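PDB 5YHH: uncharacterized conserved protein YiiM from Geobacillus stearothermophilus, which probably acts as a molybdenum-cofactor-dependent oxidoreductase of the MOSC family that confers resistance to hydroxylaminopurine. Local coordinates for residues L115-Q120 against H200-A205; E71-W76 against G87-N92; I108-T113 against V166-G171. All blocks are in the same frame, centred on the assembly; numbering follows the deposited sequence.

Interaction 1: L115-Q120 against H200-A205; sequences LVQVSQ and HPALSA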
loop_
_atom_site.group_PDB
_atom_site.type_symbol
_atom_site.label_atom_id
_atom_site.label_comp_id
_atom_site.label_asym_id
_atom_site.label_seq_id
_atom_site.Cartn_x
_atom_site.Cartn_y
_atom_site.Cartn_z
ATOM N N LEU A 115 -14.706 2.392 -5.834
ATOM C CA LEU A 115 -13.675 2.395 -6.886
ATOM C C LEU A 115 -12.419 3.003 -6.310
ATOM O O LEU A 115 -12.462 4.108 -5.746
ATOM C CB LEU A 115 -14.038 3.268 -8.068
ATOM C CG LEU A 115 -14.624 2.684 -9.328
ATOM C CD1 LEU A 115 -15.206 3.858 -10.148
ATOM C CD2 LEU A 115 -13.573 1.886 -10.104
ATOM N N VAL A 116 -11.310 2.307 -6.503
ATOM C CA VAL A 116 -10.034 2.705 -5.937
ATOM C C VAL A 116 -8.933 2.674 -7.000
ATOM O O VAL A 116 -9.040 1.973 -8.003
ATOM C CB VAL A 116 -9.659 1.843 -4.728
ATOM C CG1 VAL A 116 -10.657 2.033 -3.575
ATOM C CG2 VAL A 116 -9.519 0.350 -5.102
ATOM N N GLN A 117 -7.895 3.479 -6.781
ATOM C CA GLN A 117 -6.792 3.610 -7.724
ATOM C C GLN A 117 -5.480 3.555 -6.968
ATOM O O GLN A 117 -5.321 4.248 -5.961
ATOM C CB GLN A 117 -6.846 4.950 -8.464
ATOM C CG GLN A 117 -5.807 5.090 -9.597
ATOM C CD GLN A 117 -5.931 6.390 -10.367
ATOM O OE1 GLN A 117 -5.990 7.480 -9.778
ATOM N NE2 GLN A 117 -5.951 6.291 -11.699
ATOM N N VAL A 118 -4.530 2.801 -7.512
ATOM C CA VAL A 118 -3.174 2.706 -6.940
ATOM C C VAL A 118 -2.458 4.032 -7.100
ATOM O O VAL A 118 -2.423 4.589 -8.198
ATOM C CB VAL A 118 -2.358 1.557 -7.612
ATOM C CG1 VAL A 118 -0.931 1.474 -7.046
ATOM C CG2 VAL A 118 -3.077 0.213 -7.434
ATOM N N SER A 119 -1.912 4.531 -6.002
ATOM C CA SER A 119 -1.306 5.867 -5.936
ATOM C C SER A 119 0.195 5.914 -5.683
ATOM O O SER A 119 0.866 6.843 -6.130
ATOM C CB SER A 119 -1.978 6.667 -4.830
ATOM O OG SER A 119 -1.789 6.076 -3.560
ATOM N N GLN A 120 0.698 4.944 -4.918
ATOM C CA GLN A 120 2.103 4.883 -4.542
ATOM C C GLN A 120 2.437 3.566 -3.815
ATOM O O GLN A 120 1.548 2.928 -3.243
ATOM C CB GLN A 120 2.436 6.053 -3.609
ATOM C CG GLN A 120 1.652 6.071 -2.301
ATOM C CD GLN A 120 2.257 7.033 -1.270
ATOM O OE1 GLN A 120 2.083 8.211 -1.397
ATOM N NE2 GLN A 120 3.000 6.504 -0.268
ATOM N N HIS A 200 3.507 10.494 -14.342
ATOM C CA HIS A 200 2.253 9.789 -14.200
ATOM C C HIS A 200 1.212 10.567 -13.375
ATOM O O HIS A 200 1.434 10.868 -12.209
ATOM C CB HIS A 200 2.451 8.406 -13.600
ATOM C CG HIS A 200 1.402 7.433 -14.023
ATOM N ND1 HIS A 200 0.076 7.585 -13.684
ATOM C CD2 HIS A 200 1.470 6.322 -14.794
ATOM C CE1 HIS A 200 -0.625 6.597 -14.214
ATOM N NE2 HIS A 200 0.199 5.814 -14.887
ATOM N N PRO A 201 0.057 10.871 -13.979
ATOM C CA PRO A 201 -0.989 11.654 -13.298
ATOM C C PRO A 201 -1.562 10.989 -12.032
ATOM O O PRO A 201 -2.107 11.667 -11.177
ATOM C CB PRO A 201 -2.076 11.772 -14.363
ATOM C CG PRO A 201 -1.363 11.538 -15.659
ATOM C CD PRO A 201 -0.310 10.561 -15.373
ATOM N N ALA A 202 -1.456 9.678 -11.939
ATOM C CA ALA A 202 -1.929 8.936 -10.760
ATOM C C ALA A 202 -0.933 8.897 -9.578
ATOM O O ALA A 202 -1.321 8.520 -8.465
ATOM C CB ALA A 202 -2.323 7.513 -11.154
ATOM N N LEU A 203 0.319 9.309 -9.786
ATOM C CA LEU A 203 1.309 9.301 -8.677
ATOM C C LEU A 203 0.920 10.287 -7.568
ATOM O O LEU A 203 0.507 11.428 -7.833
ATOM C CB LEU A 203 2.704 9.655 -9.175
ATOM C CG LEU A 203 3.864 9.447 -8.190
ATOM C CD1 LEU A 203 4.040 7.972 -7.851
ATOM C CD2 LEU A 203 5.140 10.018 -8.778
ATOM N N SER A 204 1.029 9.836 -6.327
ATOM C CA SER A 204 0.813 10.687 -5.179
ATOM C C SER A 204 1.719 11.939 -5.286
ATOM O O SER A 204 2.849 11.856 -5.799
ATOM C CB SER A 204 1.076 9.888 -3.884
ATOM O OG SER A 204 2.464 9.672 -3.731
ATOM N N ALA A 205 1.211 13.086 -4.836
ATOM C CA ALA A 205 1.958 14.349 -4.895
ATOM C C ALA A 205 3.337 14.237 -4.241
ATOM O O ALA A 205 4.315 14.716 -4.786
ATOM C CB ALA A 205 1.160 15.478 -4.247
#

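Interaction 2: E71-W76 against G87-N92; sequences EHFVYW and GAFGEN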
loop_
_atom_site.group_PDB
_atom_site.type_symbol
_atom_site.label_atom_id
_atom_site.label_comp_id
_atom_site.label_asym_id
_atom_site.label_seq_id
_atom_site.Cartn_x
_atom_site.Cartn_y
_atom_site.Cartn_z
ATOM N N GLU A 71 0.383 -12.935 0.676
ATOM C CA GLU A 71 1.370 -13.908 0.215
ATOM C C GLU A 71 2.686 -13.715 0.944
ATOM O O GLU A 71 3.373 -14.672 1.236
ATOM C CB GLU A 71 1.597 -13.834 -1.306
ATOM C CG GLU A 71 0.414 -14.330 -2.167
ATOM C CD GLU A 71 -0.637 -13.253 -2.435
ATOM O OE1 GLU A 71 -0.612 -12.197 -1.752
ATOM O OE2 GLU A 71 -1.521 -13.466 -3.317
ATOM N N HIS A 72 3.044 -12.463 1.236
ATOM C CA HIS A 72 4.339 -12.179 1.839
ATOM C C HIS A 72 4.446 -12.659 3.275
ATOM O O HIS A 72 5.556 -12.855 3.783
ATOM C CB HIS A 72 4.631 -10.675 1.779
ATOM C CG HIS A 72 4.718 -10.155 0.389
ATOM N ND1 HIS A 72 5.156 -10.928 -0.669
ATOM C CD2 HIS A 72 4.409 -8.941 -0.125
ATOM C CE1 HIS A 72 5.129 -10.198 -1.775
ATOM N NE2 HIS A 72 4.675 -8.992 -1.471
ATOM N N PHE A 73 3.306 -12.814 3.952
ATOM C CA PHE A 73 3.313 -13.345 5.323
ATOM C C PHE A 73 4.073 -14.679 5.436
ATOM O O PHE A 73 4.705 -14.940 6.459
ATOM C CB PHE A 73 1.907 -13.559 5.834
ATOM C CG PHE A 73 1.090 -12.285 5.973
ATOM C CD1 PHE A 73 1.699 -11.030 6.095
ATOM C CD2 PHE A 73 -0.304 -12.362 6.026
ATOM C CE1 PHE A 73 0.927 -9.870 6.249
ATOM C CE2 PHE A 73 -1.053 -11.224 6.172
ATOM C CZ PHE A 73 -0.434 -9.975 6.287
ATOM N N VAL A 74 3.978 -15.512 4.403
ATOM C CA VAL A 74 4.682 -16.777 4.360
ATOM C C VAL A 74 6.177 -16.560 4.456
ATOM O O VAL A 74 6.845 -17.225 5.259
ATOM C CB VAL A 74 4.307 -17.605 3.097
ATOM C CG1 VAL A 74 5.188 -18.878 2.972
ATOM C CG2 VAL A 74 2.884 -18.013 3.168
ATOM N N TYR A 75 6.707 -15.633 3.661
ATOM C CA TYR A 75 8.094 -15.291 3.722
ATOM C C TYR A 75 8.480 -14.757 5.105
ATOM O O TYR A 75 9.496 -15.178 5.657
ATOM C CB TYR A 75 8.449 -14.270 2.645
ATOM C CG TYR A 75 9.846 -13.691 2.795
ATOM C CD1 TYR A 75 10.937 -14.351 2.265
ATOM C CD2 TYR A 75 10.058 -12.459 3.419
ATOM C CE1 TYR A 75 12.197 -13.844 2.376
ATOM C CE2 TYR A 75 11.328 -11.954 3.560
ATOM C CZ TYR A 75 12.388 -12.641 3.013
ATOM O OH TYR A 75 13.661 -12.164 3.128
ATOM N N TRP A 76 7.683 -13.857 5.682
ATOM C CA TRP A 76 8.037 -13.275 6.987
ATOM C C TRP A 76 8.032 -14.346 8.100
ATOM O O TRP A 76 8.878 -14.301 9.005
ATOM C CB TRP A 76 7.111 -12.120 7.358
ATOM C CG TRP A 76 7.212 -10.973 6.371
ATOM C CD1 TRP A 76 6.221 -10.480 5.583
ATOM C CD2 TRP A 76 8.389 -10.237 6.045
ATOM N NE1 TRP A 76 6.701 -9.471 4.797
ATOM C CE2 TRP A 76 8.031 -9.308 5.055
ATOM C CE3 TRP A 76 9.709 -10.265 6.494
ATOM C CZ2 TRP A 76 8.936 -8.422 4.511
ATOM C CZ3 TRP A 76 10.615 -9.367 5.951
ATOM C CH2 TRP A 76 10.206 -8.452 4.969
ATOM N N GLY A 87 -3.338 -7.897 9.250
ATOM C CA GLY A 87 -3.161 -6.724 10.119
ATOM C C GLY A 87 -1.714 -6.537 10.577
ATOM O O GLY A 87 -1.328 -5.497 11.121
ATOM N N ALA A 88 -0.893 -7.534 10.310
ATOM C CA ALA A 88 0.478 -7.553 10.807
ATOM C C ALA A 88 1.304 -6.366 10.280
ATOM O O ALA A 88 2.235 -5.909 10.960
ATOM C CB ALA A 88 1.130 -8.920 10.452
ATOM N N PHE A 89 0.990 -5.865 9.078
ATOM C CA PHE A 89 1.718 -4.692 8.525
ATOM C C PHE A 89 0.989 -3.379 8.644
ATOM O O PHE A 89 1.376 -2.359 8.041
ATOM C CB PHE A 89 2.223 -4.961 7.096
ATOM C CG PHE A 89 3.425 -5.893 7.087
ATOM C CD1 PHE A 89 3.356 -7.127 7.678
ATOM C CD2 PHE A 89 4.636 -5.490 6.563
ATOM C CE1 PHE A 89 4.500 -7.941 7.754
ATOM C CE2 PHE A 89 5.754 -6.329 6.624
ATOM C CZ PHE A 89 5.673 -7.525 7.214
ATOM N N GLY A 90 -0.007 -3.377 9.523
ATOM C CA GLY A 90 -0.819 -2.206 9.775
ATOM C C GLY A 90 -1.722 -1.907 8.607
ATOM O O GLY A 90 -2.237 -0.814 8.516
ATOM N N GLU A 91 -1.954 -2.879 7.721
ATOM C CA GLU A 91 -2.711 -2.599 6.497
ATOM C C GLU A 91 -4.228 -2.516 6.754
ATOM O O GLU A 91 -4.759 -3.253 7.567
ATOM C CB GLU A 91 -2.372 -3.619 5.395
ATOM C CG GLU A 91 -2.888 -5.069 5.605
ATOM C CD GLU A 91 -2.191 -5.909 6.601
ATOM O OE1 GLU A 91 -1.275 -5.417 7.326
ATOM O OE2 GLU A 91 -2.535 -7.140 6.632
ATOM N N ASN A 92 -4.920 -1.599 6.086
ATOM C CA ASN A 92 -6.397 -1.608 6.071
ATOM C C ASN A 92 -6.938 -2.843 5.388
ATOM O O ASN A 92 -7.920 -3.461 5.861
ATOM C CB ASN A 92 -6.943 -0.368 5.346
ATOM C CG ASN A 92 -6.442 0.918 5.923
ATOM O OD1 ASN A 92 -5.424 1.486 5.476
ATOM N ND2 ASN A 92 -7.118 1.380 6.963
#

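Interaction 3: I108-T113 against V166-G171; sequences IYVAGT and VLVERG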
loop_
_atom_site.group_PDB
_atom_site.type_symbol
_atom_site.label_atom_id
_atom_site.label_comp_id
_atom_site.label_asym_id
_atom_site.label_seq_id
_atom_site.Cartn_x
_atom_site.Cartn_y
_atom_site.Cartn_z
ATOM N N ILE A 108 -7.029 0.963 -11.665
ATOM C CA ILE A 108 -8.305 1.188 -11.011
ATOM C C ILE A 108 -9.002 -0.141 -10.769
ATOM O O ILE A 108 -9.142 -0.973 -11.701
ATOM C CB ILE A 108 -9.190 2.133 -11.862
ATOM C CG1 ILE A 108 -8.454 3.457 -12.058
ATOM C CG2 ILE A 108 -10.548 2.338 -11.189
ATOM C CD1 ILE A 108 -9.178 4.513 -12.945
ATOM N N TYR A 109 -9.460 -0.343 -9.534
ATOM C CA TYR A 109 -10.144 -1.594 -9.150
ATOM C C TYR A 109 -11.532 -1.266 -8.599
ATOM O O TYR A 109 -11.720 -0.234 -7.937
ATOM C CB TYR A 109 -9.387 -2.355 -8.064
ATOM C CG TYR A 109 -8.027 -2.847 -8.515
ATOM C CD1 TYR A 109 -6.934 -2.019 -8.472
ATOM C CD2 TYR A 109 -7.855 -4.155 -8.995
ATOM C CE1 TYR A 109 -5.665 -2.470 -8.876
ATOM C CE2 TYR A 109 -6.603 -4.609 -9.433
ATOM C CZ TYR A 109 -5.511 -3.750 -9.375
ATOM O OH TYR A 109 -4.256 -4.153 -9.802
ATOM N N VAL A 110 -12.495 -2.136 -8.884
ATOM C CA VAL A 110 -13.775 -2.101 -8.185
ATOM C C VAL A 110 -13.606 -2.992 -6.958
ATOM O O VAL A 110 -13.072 -4.101 -7.044
ATOM C CB VAL A 110 -14.955 -2.603 -9.039
ATOM C CG1 VAL A 110 -16.226 -2.662 -8.198
ATOM C CG2 VAL A 110 -15.232 -1.673 -10.201
ATOM N N ALA A 111 -14.044 -2.501 -5.813
ATOM C CA ALA A 111 -14.062 -3.271 -4.587
ATOM C C ALA A 111 -15.363 -3.012 -3.891
ATOM O O ALA A 111 -15.601 -1.898 -3.443
ATOM C CB ALA A 111 -12.890 -2.848 -3.676
ATOM N N GLY A 112 -16.237 -4.016 -3.814
ATOM C CA GLY A 112 -17.584 -3.768 -3.289
ATOM C C GLY A 112 -18.300 -2.755 -4.162
ATOM O O GLY A 112 -18.245 -2.862 -5.383
ATOM N N THR A 113 -18.932 -1.753 -3.549
ATOM C CA THR A 113 -19.519 -0.644 -4.283
ATOM C C THR A 113 -18.515 0.542 -4.477
ATOM O O THR A 113 -18.875 1.611 -4.988
ATOM C CB THR A 113 -20.803 -0.186 -3.567
ATOM O OG1 THR A 113 -20.486 0.279 -2.239
ATOM C CG2 THR A 113 -21.799 -1.351 -3.470
ATOM N N VAL A 166 -11.574 -6.158 -8.564
ATOM C CA VAL A 166 -11.663 -6.390 -9.990
ATOM C C VAL A 166 -10.990 -5.242 -10.724
ATOM O O VAL A 166 -11.391 -4.081 -10.601
ATOM C CB VAL A 166 -13.160 -6.469 -10.465
ATOM C CG1 VAL A 166 -13.253 -6.755 -11.973
ATOM C CG2 VAL A 166 -13.942 -7.523 -9.661
ATOM N N LEU A 167 -9.970 -5.568 -11.502
ATOM C CA LEU A 167 -9.272 -4.571 -12.276
ATOM C C LEU A 167 -10.195 -4.074 -13.349
ATOM O O LEU A 167 -10.685 -4.860 -14.132
ATOM C CB LEU A 167 -8.008 -5.159 -12.903
ATOM C CG LEU A 167 -7.147 -4.163 -13.676
ATOM C CD1 LEU A 167 -6.487 -3.122 -12.712
ATOM C CD2 LEU A 167 -6.094 -4.914 -14.493
ATOM N N VAL A 168 -10.454 -2.777 -13.381
ATOM C CA VAL A 168 -11.266 -2.219 -14.446
ATOM C C VAL A 168 -10.467 -1.347 -15.399
ATOM O O VAL A 168 -10.896 -1.135 -16.524
ATOM C CB VAL A 168 -12.528 -1.461 -13.906
ATOM C CG1 VAL A 168 -13.559 -2.495 -13.380
ATOM C CG2 VAL A 168 -12.164 -0.460 -12.835
ATOM N N GLU A 169 -9.319 -0.839 -14.981
ATOM C CA GLU A 169 -8.410 -0.155 -15.903
ATOM C C GLU A 169 -6.940 -0.296 -15.488
ATOM O O GLU A 169 -6.589 0.012 -14.359
ATOM C CB GLU A 169 -8.790 1.322 -16.025
ATOM C CG GLU A 169 -7.906 2.093 -17.000
ATOM C CD GLU A 169 -8.382 3.517 -17.246
ATOM O OE1 GLU A 169 -8.280 4.358 -16.327
ATOM O OE2 GLU A 169 -8.836 3.782 -18.371
ATOM N N ARG A 170 -6.104 -0.792 -16.400
ATOM C CA ARG A 170 -4.670 -0.889 -16.171
ATOM C C ARG A 170 -4.044 0.499 -16.187
ATOM O O ARG A 170 -4.253 1.263 -17.120
ATOM C CB ARG A 170 -4.001 -1.779 -17.233
ATOM C CG ARG A 170 -2.458 -1.900 -17.124
ATOM C CD ARG A 170 -2.009 -2.579 -15.849
ATOM N NE ARG A 170 -2.223 -4.012 -15.893
ATOM C CZ ARG A 170 -2.259 -4.824 -14.834
ATOM N NH1 ARG A 170 -2.093 -4.390 -13.576
ATOM N NH2 ARG A 170 -2.473 -6.110 -15.049
ATOM N N GLY A 171 -3.291 0.830 -15.143
ATOM C CA GLY A 171 -2.599 2.119 -15.071
ATOM C C GLY A 171 -1.808 2.340 -16.338
ATOM O O GLY A 171 -1.187 1.423 -16.854
#

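Interaction 1: L115-Q120 against H200-A205
Gln120 and Ser204 are turned to each other by their first torsions: Gln120 CG and Ser204 OG each lie between the backbone N and the carbonyl carbon of their own residue (chi1 61° and 73°), and the glutamine then runs out extended to its amide. The contact joins strand 114-121 of the MOSC β-sheet to the loop between helices 191-199 and 205-213 of the C-terminal three-helix domain, so it forms part of the interface between the two domains. Ser204 OG donates to Gln120 OE1 over 2.8 Å, coming from above the plane of the amide rather than along a lone pair.

The same serine also grips the strand through its backbone: Ser204 N donates to Ser119 O at 3.0 Å. That carbonyl receives a longer CA-H...O contact from Leu203 CA (3.6 Å); Leu203 CB points away from the strand, yet its CD1 comes back to within 3.8 Å of Ser119 O. Ser204 is the N-cap of helix 205-213, and the helix's first residue, Ala205, gives its N-H to Asp62 OD2. Asp62 also accepts at its backbone O from Ser119 OG, so one residue of a neighbouring loop serves both sides of the junction.

Towards the start of the loop, a type I turn from His200 to Leu203 brings Ala202 up against Gln117. The turn is braced by Ala202 N, which donates to His200 ND1 in the plane of the imidazole. Arg152 NH1 links the two segments from strand 149-153, bonding both Gln117 OE1 and Ala202 O. Beside this bridge, the Ala202 methyl rests on the flat amide of Gln117, with CB 3.9 Å from CD.

Interaction 2: E71-W76 against G87-N92
Aromatic contacts carry most of this interface, in which Phe89 reaches Trp76 and passes alongside Phe73. The tip of Phe89 lies over one face of the Trp76 indole: CZ is 3.3 Å from NE1 and sits towards the rim of the ring system. The two side chains cross at about a right angle, yet the planes of the Trp76 five-membered ring and the Phe89 ring are inclined by only 33°. Tyr75 CD2 lies over the opposite face of the indole, while Trp76 NE1 bonds the hydroxyl of Tyr68, whose ring in turn stacks on Phe89.

Phe73 and Phe89 run alongside one another, pointing opposite ways. Phe89 CD1 approaches the edge of the Phe73 ring, 3.9 Å from CE1, and the methyl of Ala88 adds a looser apolar contact to the same carbon. These residues pack helix 71-80 of the MOSC domain against the loop that leads from it into strand 93-96; helix 137-144 covers the same cluster through Leu137, Ala140 and Ile141.

The polar part belongs to Glu91. With CG between the backbone N and carbonyl carbon (chi1 70°) and the chain bent at chi2, its carboxylate folds back over the type I turn from Gly87 to Gly90. Glu91 OE1 accepts from Phe89 N at 2.9 Å through its syn lone pair, whereas OE2 is met by Gly87 N at 2.8 Å from above the carboxylate plane and also bonds Thr94 OG1. Held in this way, OE2 points tip to tip at the Phe73 ring, meeting its edge in plane 3.5 Å from CZ.

Interaction 3: I108-T113 against V166-G171
Ile108 O accepts two bonds from the opposing strand, a short one from Val168 N (2.8 Å) and a longer one from Glu169 N (3.3 Å), while Ile108 N donates to Glu169 O. Farther along, Val110 and Val166 exchange a reciprocal pair of backbone bonds. Between these bonded pairs, Tyr109 faces Leu167 in a non-hydrogen-bonded pair. Leu167 CG lies anti to the backbone N (chi1 -176°), and CD1 comes over one face of the Tyr109 ring in a CH-pi contact, 3.8 Å from the centroid. On the other side of the sheet Val168 CG2 packs on Ile108 CG2 at 3.6 Å, and Val168 CG1 meets Val110 CG2.

Outside this first shell, Leu167 CD2 lies over the centre of the Arg170 guanidinium, 3.8 Å above its plane. Arg170 NH1 is salt-bridged to Asp107 OD2, and Asp107 OD1 takes the N-H of Gly171, fixing the chain just past the strand. Leu115 of strand 114-121 backs Ile108, Val110 and Val168. Val168 and Glu169 both facing Ile108 is the signature of a classic β bulge, here where antiparallel strand 165-169 forms one edge of the mixed sheet of the MOSC domain.

Overall arrangement
Interactions 1 and 3 meet in one sheet: strands 108-111 and 114-121 are neighbours, joined by a probable hydrogen bond between Tyr109 N and Val116 O, and the centres of the two interactions lie about 13 Å apart. Interaction 2 stands about 22 Å from the centre of each and touches neither. Interactions 1 and 2 are buried, on opposite sides of the chain's centre, whereas interaction 3 lies at the surface on an outermost strand. Their chemistry differs accordingly. Regular backbone pairing dominates the sheet edge, aromatic packing the helix-to-loop contact of 71-76 with 87-92, and a few directed polar bonds the junction between the MOSC sheet and the C-terminal helices.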